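PDB 1DDZ: carbonic anhydrase from Porphyridium purpureum, which probably catalyses the reversible, zinc-dependent interconversion of carbon dioxide and hydrogencarbonate, as a member of the beta-class carbonic anhydrase family. Local coordinates for residues Ser77-Asn82 with Ser313-Thr318; Gly172-Asn177 with Gln280-Lys285; Ile180-Leu185 with Ala276-Gln281; Glu206-Gly211 with Leu224-Asn229; Asp218-Asp223 with Leu286-Asn291. One frame throughout, in Å; residues are numbered along the deposited sequence.

Interaction 1 of 5, residues Ser77-Asn82 with Ser313-Thr318; sequences SRVPAN and SNLAHT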
# COMPACT_ATOMS: atom_id res chain seq x y z
N SER A 77 18.42 -11.28 -5.25
CA SER A 77 19.25 -11.24 -6.44
C SER A 77 20.74 -11.29 -6.23
O SER A 77 21.33 -10.57 -5.43
CB SER A 77 18.81 -10.10 -7.38
OG SER A 77 17.56 -10.53 -7.96
N ARG A 78 21.33 -12.25 -6.90
CA ARG A 78 22.75 -12.53 -6.77
C ARG A 78 23.65 -11.65 -7.58
O ARG A 78 24.84 -11.91 -7.64
CB ARG A 78 23.06 -14.00 -7.07
CG ARG A 78 22.31 -14.96 -6.18
CD ARG A 78 22.50 -16.38 -6.62
NE ARG A 78 22.19 -17.32 -5.55
CZ ARG A 78 22.12 -18.64 -5.71
NH1 ARG A 78 22.34 -19.18 -6.91
NH2 ARG A 78 21.87 -19.43 -4.67
N VAL A 79 23.12 -10.62 -8.23
CA VAL A 79 23.97 -9.72 -8.98
C VAL A 79 23.56 -8.26 -8.90
O VAL A 79 22.42 -7.91 -9.21
CB VAL A 79 24.10 -10.11 -10.47
CG1 VAL A 79 25.25 -9.34 -11.11
CG2 VAL A 79 24.32 -11.62 -10.62
N PRO A 80 24.46 -7.39 -8.43
CA PRO A 80 24.14 -5.96 -8.33
C PRO A 80 23.82 -5.39 -9.73
O PRO A 80 24.49 -5.70 -10.72
CB PRO A 80 25.43 -5.37 -7.74
CG PRO A 80 25.88 -6.47 -6.82
CD PRO A 80 25.73 -7.68 -7.72
N ALA A 81 22.81 -4.55 -9.76
CA ALA A 81 22.34 -3.93 -10.98
C ALA A 81 23.43 -3.23 -11.77
O ALA A 81 23.51 -3.42 -12.99
CB ALA A 81 21.23 -2.96 -10.66
N ASN A 82 24.25 -2.42 -11.11
CA ASN A 82 25.32 -1.69 -11.80
C ASN A 82 26.30 -2.63 -12.44
O ASN A 82 26.79 -2.36 -13.52
CB ASN A 82 26.06 -0.74 -10.85
CG ASN A 82 26.92 -1.48 -9.84
OD1 ASN A 82 26.40 -2.10 -8.92
ND2 ASN A 82 28.24 -1.46 -10.04
N SER A 313 29.10 -19.82 -12.40
CA SER A 313 28.67 -21.09 -11.81
C SER A 313 28.80 -21.00 -10.29
O SER A 313 27.95 -21.50 -9.54
CB SER A 313 29.50 -22.26 -12.37
OG SER A 313 30.84 -22.21 -11.92
N ASN A 314 29.87 -20.37 -9.82
CA ASN A 314 30.07 -20.18 -8.38
C ASN A 314 28.95 -19.27 -7.87
O ASN A 314 28.32 -19.55 -6.86
CB ASN A 314 31.41 -19.51 -8.09
CG ASN A 314 32.61 -20.42 -8.34
OD1 ASN A 314 33.73 -19.94 -8.51
ND2 ASN A 314 32.38 -21.75 -8.34
N LEU A 315 28.70 -18.20 -8.61
CA LEU A 315 27.65 -17.24 -8.29
C LEU A 315 26.34 -18.00 -8.11
O LEU A 315 25.55 -17.68 -7.23
CB LEU A 315 27.50 -16.28 -9.46
CG LEU A 315 27.08 -14.84 -9.19
CD1 LEU A 315 28.17 -14.13 -8.39
CD2 LEU A 315 26.87 -14.16 -10.53
N ALA A 316 26.14 -19.03 -8.93
CA ALA A 316 24.93 -19.85 -8.89
C ALA A 316 24.90 -20.90 -7.78
O ALA A 316 23.94 -21.67 -7.67
CB ALA A 316 24.73 -20.52 -10.23
N HIS A 317 25.93 -20.94 -6.95
CA HIS A 317 26.01 -21.91 -5.87
C HIS A 317 25.87 -21.29 -4.49
O HIS A 317 25.48 -21.99 -3.54
CB HIS A 317 27.33 -22.69 -5.93
CG HIS A 317 27.42 -23.65 -7.08
ND1 HIS A 317 26.34 -24.37 -7.54
CD2 HIS A 317 28.47 -24.03 -7.84
CE1 HIS A 317 26.72 -25.14 -8.54
NE2 HIS A 317 28.01 -24.95 -8.74
N THR A 318 26.20 -20.00 -4.38
CA THR A 318 26.14 -19.27 -3.10
C THR A 318 24.95 -19.66 -2.21
O THR A 318 23.80 -19.76 -2.66
CB THR A 318 26.23 -17.73 -3.30
OG1 THR A 318 26.18 -17.07 -2.02
CG2 THR A 318 25.11 -17.25 -4.16
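Leu315, the last residue of helix 311-315, begins the contact twice over, with its isobutyl group on Val79 and its carbonyl on Arg78. The two apolar side chains cross at about a right angle, and CD2 of Leu315 lies 3.6 Å from CG2 of Val79. This branch is available because Val79 holds CG1 anti to its backbone N (chi1 -167°), which leaves CG2 beside that nitrogen. The carbonyl of Leu315 meets the aliphatic part of the arginine, 3.4 Å from O to Arg78 CD. Ala316 contributes mainly its own carbonyl, with O 3.1 Å from Arg78 NH1. His317 N, like Thr318 N, bonds back to Asn314 O, so the chain folds round as the helix finishes. Thr318 then comes tip to tip with Arg78. Its CG2 lies over one face of the guanidinium, 3.2 Å from Arg78 NE, while its O stands 2.8 Å from Arg78 NH2 at an angle too poor for a hydrogen bond. The carbonyls of Leu315, Ala316 and Thr318 therefore gather round the guanidinium, a setting likely to favour a positive group. Arg78 follows closely on the zinc ligand Asp76, and its side chain is about 9 Å from the bound zinc ion, so the contact joins the surroundings of the first zinc site to the end of helix 311-315. Around it, the loop residue Val216 touches Arg78, Leu315 and Ala316, Val79 rests on Tyr214 of strand 208-214, and Ala81 packs on strand 92-97.

Interaction 2 of 5, residues Gly172-Asn177 with Gln280-Lys285; sequences GDEELN and QQTPGK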
# COMPACT_ATOMS: atom_id res chain seq x y z
N GLY A 172 7.66 -28.26 -15.08
CA GLY A 172 7.73 -27.30 -14.01
C GLY A 172 8.73 -26.19 -14.22
O GLY A 172 8.41 -25.03 -13.99
N ASP A 173 9.93 -26.53 -14.67
CA ASP A 173 10.98 -25.54 -14.88
C ASP A 173 10.65 -24.62 -16.04
O ASP A 173 10.78 -23.41 -15.93
CB ASP A 173 12.34 -26.22 -15.09
CG ASP A 173 12.85 -26.96 -13.84
OD1 ASP A 173 12.33 -26.73 -12.71
OD2 ASP A 173 13.78 -27.78 -13.98
N GLU A 174 10.16 -25.18 -17.13
CA GLU A 174 9.80 -24.36 -18.26
C GLU A 174 8.66 -23.45 -17.86
O GLU A 174 8.63 -22.28 -18.23
CB GLU A 174 9.40 -25.23 -19.45
CG GLU A 174 8.85 -24.44 -20.61
CD GLU A 174 8.88 -25.19 -21.93
OE1 GLU A 174 7.79 -25.60 -22.40
OE2 GLU A 174 9.99 -25.34 -22.50
N GLU A 175 7.77 -23.93 -17.01
CA GLU A 175 6.64 -23.13 -16.59
C GLU A 175 7.02 -22.02 -15.64
O GLU A 175 6.41 -20.94 -15.67
CB GLU A 175 5.54 -24.01 -15.99
CG GLU A 175 4.25 -23.26 -15.72
CD GLU A 175 3.09 -24.19 -15.39
OE1 GLU A 175 1.98 -23.66 -15.11
OE2 GLU A 175 3.29 -25.43 -15.41
N LEU A 176 8.02 -22.26 -14.80
CA LEU A 176 8.48 -21.22 -13.87
C LEU A 176 9.19 -20.17 -14.73
O LEU A 176 8.91 -18.97 -14.59
CB LEU A 176 9.45 -21.81 -12.83
CG LEU A 176 9.54 -21.21 -11.42
CD1 LEU A 176 11.00 -21.09 -10.99
CD2 LEU A 176 8.85 -19.88 -11.29
N ASN A 177 10.04 -20.61 -15.65
CA ASN A 177 10.77 -19.72 -16.53
C ASN A 177 9.80 -18.80 -17.24
O ASN A 177 9.97 -17.58 -17.23
CB ASN A 177 11.56 -20.49 -17.59
CG ASN A 177 12.82 -21.13 -17.04
OD1 ASN A 177 13.54 -20.55 -16.24
ND2 ASN A 177 13.13 -22.33 -17.52
N GLN A 280 6.68 -16.42 -28.40
CA GLN A 280 7.15 -17.25 -29.50
C GLN A 280 8.55 -17.83 -29.29
O GLN A 280 9.03 -18.59 -30.13
CB GLN A 280 7.10 -16.49 -30.83
CG GLN A 280 8.09 -15.34 -30.94
CD GLN A 280 7.85 -14.48 -32.18
OE1 GLN A 280 8.74 -13.77 -32.65
NE2 GLN A 280 6.63 -14.53 -32.70
N GLN A 281 9.24 -17.44 -28.20
CA GLN A 281 10.58 -17.95 -27.93
C GLN A 281 10.51 -19.02 -26.86
O GLN A 281 9.56 -19.06 -26.08
CB GLN A 281 11.52 -16.84 -27.45
CG GLN A 281 11.50 -15.59 -28.30
CD GLN A 281 12.55 -14.61 -27.83
OE1 GLN A 281 13.74 -14.91 -27.85
NE2 GLN A 281 12.11 -13.43 -27.38
N THR A 282 11.58 -19.81 -26.75
CA THR A 282 11.62 -20.88 -25.76
C THR A 282 11.84 -20.33 -24.35
O THR A 282 12.72 -19.50 -24.13
CB THR A 282 12.72 -21.88 -26.09
OG1 THR A 282 12.52 -22.41 -27.40
CG2 THR A 282 12.68 -23.04 -25.13
N PRO A 283 11.02 -20.77 -23.38
CA PRO A 283 11.17 -20.28 -22.01
C PRO A 283 12.56 -20.55 -21.48
O PRO A 283 13.05 -21.67 -21.59
CB PRO A 283 10.10 -21.08 -21.25
CG PRO A 283 9.04 -21.28 -22.28
CD PRO A 283 9.86 -21.66 -23.50
N GLY A 284 13.19 -19.51 -20.96
CA GLY A 284 14.52 -19.64 -20.41
C GLY A 284 15.64 -19.47 -21.41
O GLY A 284 16.80 -19.54 -21.05
N LYS A 285 15.29 -19.28 -22.68
CA LYS A 285 16.30 -19.12 -23.73
C LYS A 285 15.99 -17.92 -24.60
O LYS A 285 16.12 -17.99 -25.81
CB LYS A 285 16.37 -20.37 -24.60
CG LYS A 285 16.85 -21.60 -23.86
CD LYS A 285 16.57 -22.87 -24.64
CE LYS A 285 16.82 -24.10 -23.77
NZ LYS A 285 16.35 -25.36 -24.43
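Pro283 packs against Glu174 and Asn177 in a surface contact between a type II beta turn, Thr282 to Lys285, and the first turns of helix 172-193. The turn is closed by Lys285 N to Thr282 O at 3.0 Å and belongs to the loop joining helices 266-279 and 292-307. Across the contact the evidence is of van der Waals type. Glu174 carries its CG anti to the backbone N (chi1 173°), and the side chain passes the proline ring at a slant, CG 3.6 Å from Pro283 CG. Further out the carboxylate runs by the ring as well, with OE2 3.8 Å from Pro283 CD. The other carboxylate oxygen, OE1, accepts a hydrogen bond from Lys170 N, which would probably limit its swing away from the ring. The helix backbone joins in, Glu174 O being 3.6 Å from Pro283 CB. An alanine in place of Glu174 would probably leave the Pro283 ring without its CG and carboxylate cover, and the amide of Lys170 without its acceptor. One turn along, Asn177 presents its CB to the turn, 4.0 Å from Pro283 CB. Beyond the two segments, Glu181 OE2 accepts from Gly284 N and Arg178 NH2 donates to Gln281 O, so the same helix grips the loop by polar means too; Glu175 instead bonds through OE1 to Tyr238 of the second subunit. Gly284 suits its place on two counts: its backbone angles, phi 87° among them, would jam a side chain against the preceding carbonyl, and a CB there would come 3.0 Å from Asn177 ND2.

Interaction 3 of 5, residues Ile180-Leu185 with Ala276-Gln281; sequences IELNVL and AELVQQ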
# COMPACT_ATOMS: atom_id res chain seq x y z
N ILE A 180 8.09 -16.21 -14.87
CA ILE A 180 9.05 -15.18 -14.53
C ILE A 180 9.16 -14.17 -15.66
O ILE A 180 9.07 -12.97 -15.43
CB ILE A 180 10.40 -15.81 -14.15
CG1 ILE A 180 10.24 -16.48 -12.77
CG2 ILE A 180 11.54 -14.75 -14.13
CD1 ILE A 180 11.39 -17.38 -12.37
N GLU A 181 9.21 -14.65 -16.89
CA GLU A 181 9.28 -13.77 -18.06
C GLU A 181 7.99 -12.96 -18.24
O GLU A 181 8.01 -11.77 -18.55
CB GLU A 181 9.57 -14.59 -19.32
CG GLU A 181 10.90 -15.28 -19.26
CD GLU A 181 11.03 -16.43 -20.25
OE1 GLU A 181 10.01 -16.84 -20.84
OE2 GLU A 181 12.15 -16.96 -20.42
N LEU A 182 6.86 -13.62 -18.05
CA LEU A 182 5.57 -12.95 -18.18
C LEU A 182 5.42 -11.96 -17.01
O LEU A 182 4.81 -10.89 -17.17
CB LEU A 182 4.43 -13.98 -18.17
CG LEU A 182 4.30 -14.76 -19.49
CD1 LEU A 182 3.35 -15.96 -19.33
CD2 LEU A 182 3.81 -13.81 -20.59
N ASN A 183 5.95 -12.31 -15.84
CA ASN A 183 5.87 -11.41 -14.68
C ASN A 183 6.61 -10.10 -15.04
O ASN A 183 6.04 -9.01 -14.93
CB ASN A 183 6.49 -12.06 -13.43
CG ASN A 183 6.34 -11.19 -12.17
OD1 ASN A 183 5.26 -10.71 -11.88
ND2 ASN A 183 7.44 -10.96 -11.47
N VAL A 184 7.83 -10.19 -15.54
CA VAL A 184 8.58 -9.00 -15.93
C VAL A 184 7.76 -8.17 -16.93
O VAL A 184 7.59 -6.97 -16.73
CB VAL A 184 9.96 -9.35 -16.57
CG1 VAL A 184 10.62 -8.10 -17.10
CG2 VAL A 184 10.85 -9.99 -15.56
N LEU A 185 7.20 -8.82 -17.95
CA LEU A 185 6.41 -8.11 -18.98
C LEU A 185 5.21 -7.40 -18.39
O LEU A 185 4.86 -6.29 -18.80
CB LEU A 185 5.92 -9.06 -20.07
CG LEU A 185 6.42 -8.86 -21.50
CD1 LEU A 185 5.53 -9.66 -22.45
CD2 LEU A 185 6.40 -7.39 -21.88
N ALA A 276 3.60 -11.16 -27.72
CA ALA A 276 3.72 -12.04 -28.88
C ALA A 276 5.18 -12.40 -29.11
O ALA A 276 5.52 -13.56 -29.31
CB ALA A 276 3.16 -11.36 -30.11
N GLU A 277 6.06 -11.41 -28.97
CA GLU A 277 7.47 -11.65 -29.19
C GLU A 277 8.12 -12.48 -28.09
O GLU A 277 9.00 -13.31 -28.34
CB GLU A 277 8.18 -10.33 -29.43
CG GLU A 277 7.67 -9.69 -30.72
CD GLU A 277 8.07 -8.23 -30.91
OE1 GLU A 277 7.77 -7.69 -31.99
OE2 GLU A 277 8.66 -7.62 -30.01
N LEU A 278 7.62 -12.35 -26.87
CA LEU A 278 8.19 -13.15 -25.79
C LEU A 278 7.76 -14.60 -25.97
O LEU A 278 8.58 -15.51 -26.08
CB LEU A 278 7.68 -12.65 -24.44
CG LEU A 278 8.11 -13.31 -23.12
CD1 LEU A 278 6.96 -13.97 -22.44
CD2 LEU A 278 9.23 -14.28 -23.31
N VAL A 279 6.45 -14.78 -26.05
CA VAL A 279 5.84 -16.09 -26.15
C VAL A 279 6.31 -16.99 -27.27
O VAL A 279 6.39 -18.20 -27.08
CB VAL A 279 4.31 -15.97 -26.09
CG1 VAL A 279 3.65 -17.26 -26.42
CG2 VAL A 279 3.91 -15.56 -24.68
N GLN A 280 6.68 -16.42 -28.40
CA GLN A 280 7.15 -17.25 -29.50
C GLN A 280 8.55 -17.83 -29.29
O GLN A 280 9.03 -18.59 -30.13
CB GLN A 280 7.10 -16.49 -30.83
CG GLN A 280 8.09 -15.34 -30.94
CD GLN A 280 7.85 -14.48 -32.18
OE1 GLN A 280 8.74 -13.77 -32.65
NE2 GLN A 280 6.63 -14.53 -32.70
N GLN A 281 9.24 -17.44 -28.20
CA GLN A 281 10.58 -17.95 -27.93
C GLN A 281 10.51 -19.02 -26.86
O GLN A 281 9.56 -19.06 -26.08
CB GLN A 281 11.52 -16.84 -27.45
CG GLN A 281 11.50 -15.59 -28.30
CD GLN A 281 12.55 -14.61 -27.83
OE1 GLN A 281 13.74 -14.91 -27.85
NE2 GLN A 281 12.11 -13.43 -27.38
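Leu278 is the bump of this contact, and Glu181, Leu182 and Leu185, on one side of helix 172-193, form the hollow that takes it. Chi1 of 180° puts CG anti to the backbone N; beyond it the two methyls part, CD1 to Leu182, 3.7 Å from its CD2, and CD2 to Glu181, 4.0 Å from CB and 3.6 Å from OE1. Leu278 and Leu185 slide past each other in opposite directions, Leu278 CB 4.2 Å from Leu185 CD1. Val279 adds a shallower touch, its CG2 4.4 Å from Leu182 CD2. An alanine in place of Leu278 would probably open a gap between the two helices, leaving Leu182 CD2 and the Glu181 side chain without the methyls that pack on them. The buried carboxylate beside this apolar knob has partners in other residues: OE1 makes a salt bridge with Arg178, and OE2 is hydrogen-bonded to Tyr131 OH. Leu224 of strand 222-227 touches Glu181 and Leu278 from the sheet. This is interlocking helix-helix packing of an alpha/beta fold, in which helix 266-279 adds to the layer of helix 172-193 against the beta-carbonic anhydrase sheet.

Interaction 4 of 5, residues Glu206-Gly211 with Leu224-Asn229; sequences ELTVQG and LGVVVN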
# COMPACT_ATOMS: atom_id res chain seq x y z
N GLU A 206 11.86 12.33 -22.43
CA GLU A 206 12.53 11.14 -22.94
C GLU A 206 12.60 10.13 -21.81
O GLU A 206 13.31 10.35 -20.82
CB GLU A 206 13.95 11.52 -23.36
CG GLU A 206 14.50 10.73 -24.51
CD GLU A 206 14.22 11.37 -25.87
OE1 GLU A 206 13.14 11.96 -26.07
OE2 GLU A 206 15.11 11.27 -26.75
N LEU A 207 11.88 9.02 -21.95
CA LEU A 207 11.84 8.00 -20.90
C LEU A 207 11.43 6.64 -21.45
O LEU A 207 10.26 6.42 -21.84
CB LEU A 207 10.86 8.43 -19.79
CG LEU A 207 10.64 7.55 -18.54
CD1 LEU A 207 11.95 7.39 -17.78
CD2 LEU A 207 9.59 8.18 -17.66
N THR A 208 12.37 5.71 -21.46
CA THR A 208 12.07 4.36 -21.93
C THR A 208 11.82 3.38 -20.78
O THR A 208 12.37 3.55 -19.70
CB THR A 208 13.24 3.77 -22.73
OG1 THR A 208 14.41 3.76 -21.91
CG2 THR A 208 13.47 4.59 -23.99
N VAL A 209 10.96 2.40 -21.00
CA VAL A 209 10.74 1.39 -19.99
C VAL A 209 11.01 0.10 -20.72
O VAL A 209 10.43 -0.15 -21.76
CB VAL A 209 9.31 1.38 -19.46
CG1 VAL A 209 9.23 0.39 -18.27
CG2 VAL A 209 8.89 2.77 -19.04
N GLN A 210 11.90 -0.71 -20.18
CA GLN A 210 12.24 -1.97 -20.81
C GLN A 210 12.32 -3.11 -19.82
O GLN A 210 12.67 -2.90 -18.65
CB GLN A 210 13.56 -1.79 -21.56
CG GLN A 210 14.62 -2.83 -21.30
CD GLN A 210 15.43 -3.18 -22.53
OE1 GLN A 210 16.17 -2.37 -23.06
NE2 GLN A 210 15.29 -4.41 -23.00
N GLY A 211 11.96 -4.30 -20.27
CA GLY A 211 12.02 -5.50 -19.44
C GLY A 211 13.25 -6.33 -19.76
O GLY A 211 13.68 -6.43 -20.91
N LEU A 224 12.92 -8.40 -22.96
CA LEU A 224 11.48 -8.67 -22.83
C LEU A 224 10.70 -7.61 -23.59
O LEU A 224 9.47 -7.66 -23.62
CB LEU A 224 11.01 -8.65 -21.38
CG LEU A 224 11.00 -9.94 -20.56
CD1 LEU A 224 10.11 -10.97 -21.22
CD2 LEU A 224 12.38 -10.45 -20.45
N GLY A 225 11.41 -6.60 -24.08
CA GLY A 225 10.76 -5.54 -24.82
C GLY A 225 11.00 -4.18 -24.20
O GLY A 225 11.25 -4.08 -23.00
N VAL A 226 10.97 -3.15 -25.04
CA VAL A 226 11.17 -1.77 -24.64
C VAL A 226 9.99 -0.96 -25.13
O VAL A 226 9.51 -1.18 -26.24
CB VAL A 226 12.43 -1.15 -25.34
CG1 VAL A 226 12.71 0.28 -24.81
CG2 VAL A 226 13.64 -2.03 -25.15
N VAL A 227 9.46 -0.08 -24.31
CA VAL A 227 8.40 0.77 -24.77
C VAL A 227 8.97 2.18 -24.61
O VAL A 227 9.62 2.49 -23.60
CB VAL A 227 7.01 0.49 -24.12
CG1 VAL A 227 7.09 -0.57 -23.05
CG2 VAL A 227 6.33 1.76 -23.68
N VAL A 228 8.85 2.96 -25.67
CA VAL A 228 9.40 4.31 -25.71
C VAL A 228 8.42 5.38 -25.30
O VAL A 228 8.76 6.28 -24.54
CB VAL A 228 9.95 4.61 -27.13
CG1 VAL A 228 10.60 6.00 -27.17
CG2 VAL A 228 10.98 3.56 -27.51
N ASN A 229 7.19 5.27 -25.79
CA ASN A 229 6.15 6.23 -25.46
C ASN A 229 4.82 5.68 -25.99
O ASN A 229 4.64 5.60 -27.19
CB ASN A 229 6.47 7.59 -26.10
CG ASN A 229 5.46 8.67 -25.72
OD1 ASN A 229 4.26 8.41 -25.64
ND2 ASN A 229 5.95 9.87 -25.45
O HOH W 1 11.46 8.14 -24.94
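Gln210 and Val226 face each other as a non-hydrogen-bonded pair of an antiparallel hairpin, their CA atoms 4.0 Å apart. Followed outward, the glutamine stays over its partner strand. CB lies 3.6 Å from both Gly225 O and Val226 CG2, and CG keeps the same two neighbours at longer range. The chain bends at chi2 (143°), which sets CD close to Val226 CG2; beyond it OE1 lies 3.3 Å from the same methyl. NE2, on the other limb of the amide, is also near that methyl and makes a weak hydrogen bond to Gly211 O within its own strand. The backbone supplies the regular evidence for the pairing. Val209 N gives to Val227 O at 2.9 Å, and Val227 N returns a bond to Val209 O at 2.7 Å. At the other end Gly211 N reaches Gly225 O at 2.8 Å, whereas Leu224 N approaches Gly211 O from above the carbonyl plane, a C=O...N angle of 128°. Leu224 CB sits so close there that a CB on Gly211 would clash with it. In the sheet, strand 208-214 lies between parallel strand 124-130 and strand 222-227, outermost within this chain. Val209 and Val227 share the face covered by Trp201 of helix 195-202 and Cys192 of helix 172-193, while on the other face Gln210 touches Leu126 of strand 124-130.

Interaction 5 of 5, residues Asp218-Asp223 with Leu286-Asn291; sequences DGKLRD and LKEGAN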
# COMPACT_ATOMS: atom_id res chain seq x y z
N ASP A 218 24.78 -17.48 -16.09
CA ASP A 218 25.55 -16.82 -17.15
C ASP A 218 25.53 -15.29 -17.06
O ASP A 218 26.32 -14.60 -17.72
CB ASP A 218 25.08 -17.27 -18.55
CG ASP A 218 23.64 -16.88 -18.87
OD1 ASP A 218 23.16 -17.27 -19.96
OD2 ASP A 218 22.98 -16.18 -18.07
N GLY A 219 24.62 -14.76 -16.25
CA GLY A 219 24.52 -13.32 -16.07
C GLY A 219 24.18 -12.58 -17.34
O GLY A 219 24.39 -11.37 -17.43
N LYS A 220 23.56 -13.26 -18.30
CA LYS A 220 23.24 -12.64 -19.57
C LYS A 220 21.83 -12.10 -19.60
O LYS A 220 20.87 -12.83 -19.43
CB LYS A 220 23.46 -13.63 -20.71
CG LYS A 220 23.35 -13.00 -22.07
CD LYS A 220 23.80 -13.93 -23.17
CE LYS A 220 24.05 -13.12 -24.43
NZ LYS A 220 24.55 -13.88 -25.61
N LEU A 221 21.71 -10.80 -19.85
CA LEU A 221 20.40 -10.19 -19.89
C LEU A 221 19.68 -10.51 -21.19
O LEU A 221 20.27 -10.39 -22.27
CB LEU A 221 20.52 -8.67 -19.75
CG LEU A 221 21.06 -8.11 -18.43
CD1 LEU A 221 21.14 -6.60 -18.58
CD2 LEU A 221 20.18 -8.49 -17.25
N ARG A 222 18.42 -10.94 -21.08
CA ARG A 222 17.59 -11.27 -22.24
C ARG A 222 16.53 -10.19 -22.33
O ARG A 222 16.04 -9.70 -21.31
CB ARG A 222 16.90 -12.62 -22.06
CG ARG A 222 17.73 -13.69 -21.44
CD ARG A 222 18.91 -14.04 -22.27
NE ARG A 222 19.48 -15.28 -21.75
CZ ARG A 222 20.35 -16.04 -22.41
NH1 ARG A 222 20.75 -15.67 -23.62
NH2 ARG A 222 20.79 -17.17 -21.88
N ASP A 223 16.13 -9.87 -23.55
CA ASP A 223 15.17 -8.80 -23.78
C ASP A 223 13.71 -9.22 -23.66
O ASP A 223 13.34 -10.28 -24.11
CB ASP A 223 15.44 -8.22 -25.16
CG ASP A 223 14.86 -6.86 -25.34
OD1 ASP A 223 14.28 -6.32 -24.38
OD2 ASP A 223 14.98 -6.31 -26.47
N LEU A 286 15.56 -16.83 -23.99
CA LEU A 286 15.24 -15.65 -24.75
C LEU A 286 16.50 -15.04 -25.34
O LEU A 286 17.60 -15.25 -24.83
CB LEU A 286 14.57 -14.61 -23.85
CG LEU A 286 13.31 -15.01 -23.10
CD1 LEU A 286 12.69 -13.73 -22.52
CD2 LEU A 286 12.35 -15.71 -24.06
N LYS A 287 16.34 -14.25 -26.39
CA LYS A 287 17.45 -13.58 -27.02
C LYS A 287 17.78 -12.28 -26.29
O LYS A 287 16.98 -11.74 -25.54
CB LYS A 287 17.12 -13.23 -28.47
CG LYS A 287 17.18 -14.39 -29.43
CD LYS A 287 17.21 -13.87 -30.86
CE LYS A 287 18.49 -13.08 -31.18
NZ LYS A 287 19.67 -13.96 -31.40
N GLU A 288 19.00 -11.81 -26.48
CA GLU A 288 19.39 -10.54 -25.90
C GLU A 288 18.94 -9.57 -26.98
O GLU A 288 18.74 -9.98 -28.13
CB GLU A 288 20.91 -10.47 -25.69
CG GLU A 288 21.76 -10.53 -26.97
CD GLU A 288 21.74 -11.90 -27.66
OE1 GLU A 288 21.87 -11.93 -28.91
OE2 GLU A 288 21.59 -12.94 -26.96
N GLY A 289 18.70 -8.32 -26.60
CA GLY A 289 18.30 -7.31 -27.56
C GLY A 289 19.56 -6.67 -28.11
O GLY A 289 20.65 -7.09 -27.76
N ALA A 290 19.43 -5.65 -28.96
CA ALA A 290 20.62 -5.00 -29.51
C ALA A 290 20.98 -3.68 -28.83
O ALA A 290 21.98 -3.06 -29.20
CB ALA A 290 20.45 -4.80 -31.00
N ASN A 291 20.16 -3.24 -27.88
CA ASN A 291 20.40 -2.01 -27.13
C ASN A 291 21.72 -2.07 -26.34
O ASN A 291 22.22 -3.14 -26.01
CB ASN A 291 19.20 -1.74 -26.21
CG ASN A 291 19.38 -0.50 -25.36
OD1 ASN A 291 20.04 -0.55 -24.32
ND2 ASN A 291 18.80 0.62 -25.79
O HOH W 2 14.48 -11.84 -26.45
O HOH W 3 17.35 -4.09 -27.00
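Lys220 and Glu288 form the charged part of this contact. They form a salt bridge, 3.4 Å from Lys220 NZ to Glu288 OE2, whose hydrogen bond is weak. The other carboxylate oxygen of Glu288 has a long pairing with Lys287, making a small surface network. Arg222 stands near the same OE2 but beyond salt-bridge range; its NH2 instead pairs with Asp218 OD1 at 3.1 Å. The second oxygen of Asp218 accepts from Lys220 N, closing an Asx turn, so one carboxylate holds both the turn and the guanidinium. Of the hydrogen bonds, the firm one across the contact is Asp223 N to Lys287 O, 2.9 Å, nearly straight at 164° and in the carbonyl plane. One water donates to both Lys287 O and Asp223 O beside it, and another links Asp223 OD2 with Asn291 N, while Asp223 OD1 accepts from Gly225 N. Packing completes the join. Arg222 CB meets Leu286 CB at 3.5 Å, and the bend at chi2 (-62°) swings Arg222 CD to 3.1 Å from Leu286 O. Gly289 CA lies 3.6 Å from Asp223 OD2, and a CB on this glycine would clash with that oxygen. The touching parts run 78° apart, so 286-289 crosses 220-223 and does not run alongside it. Leu286 touches Val213 of strand 208-214 and Glu181 of helix 172-193; Leu221 and Asp223 touch helix 292-307, where Asn291, at the N-cap, bonds through OD1 to Val293 N.

Interactions 2 to 5 form a connected cluster, in which every pair touches except 2 and 4, their centres 9 to 23 Å apart. Interactions 2 and 3 share helix 172-193 and residues Gln280 and Gln281; interactions 4 and 5 share strand 222-227. Leu224 and Leu286 join the two pairs, packing on Leu278 and on each other. Along the chain, interaction 4 is nested inside the loops closed by 2 and 3, while 5 crosses 2, 3 and 4. Interaction 1, whose loop encloses all the others, lies apart, its nearest atoms about 6 Å from interaction 5. Interactions 2, 3 and 5 hold helix 266-279 and the loop after it against helix 172-193 and the 208-214/222-227 hairpin, whose pairing is interaction 4.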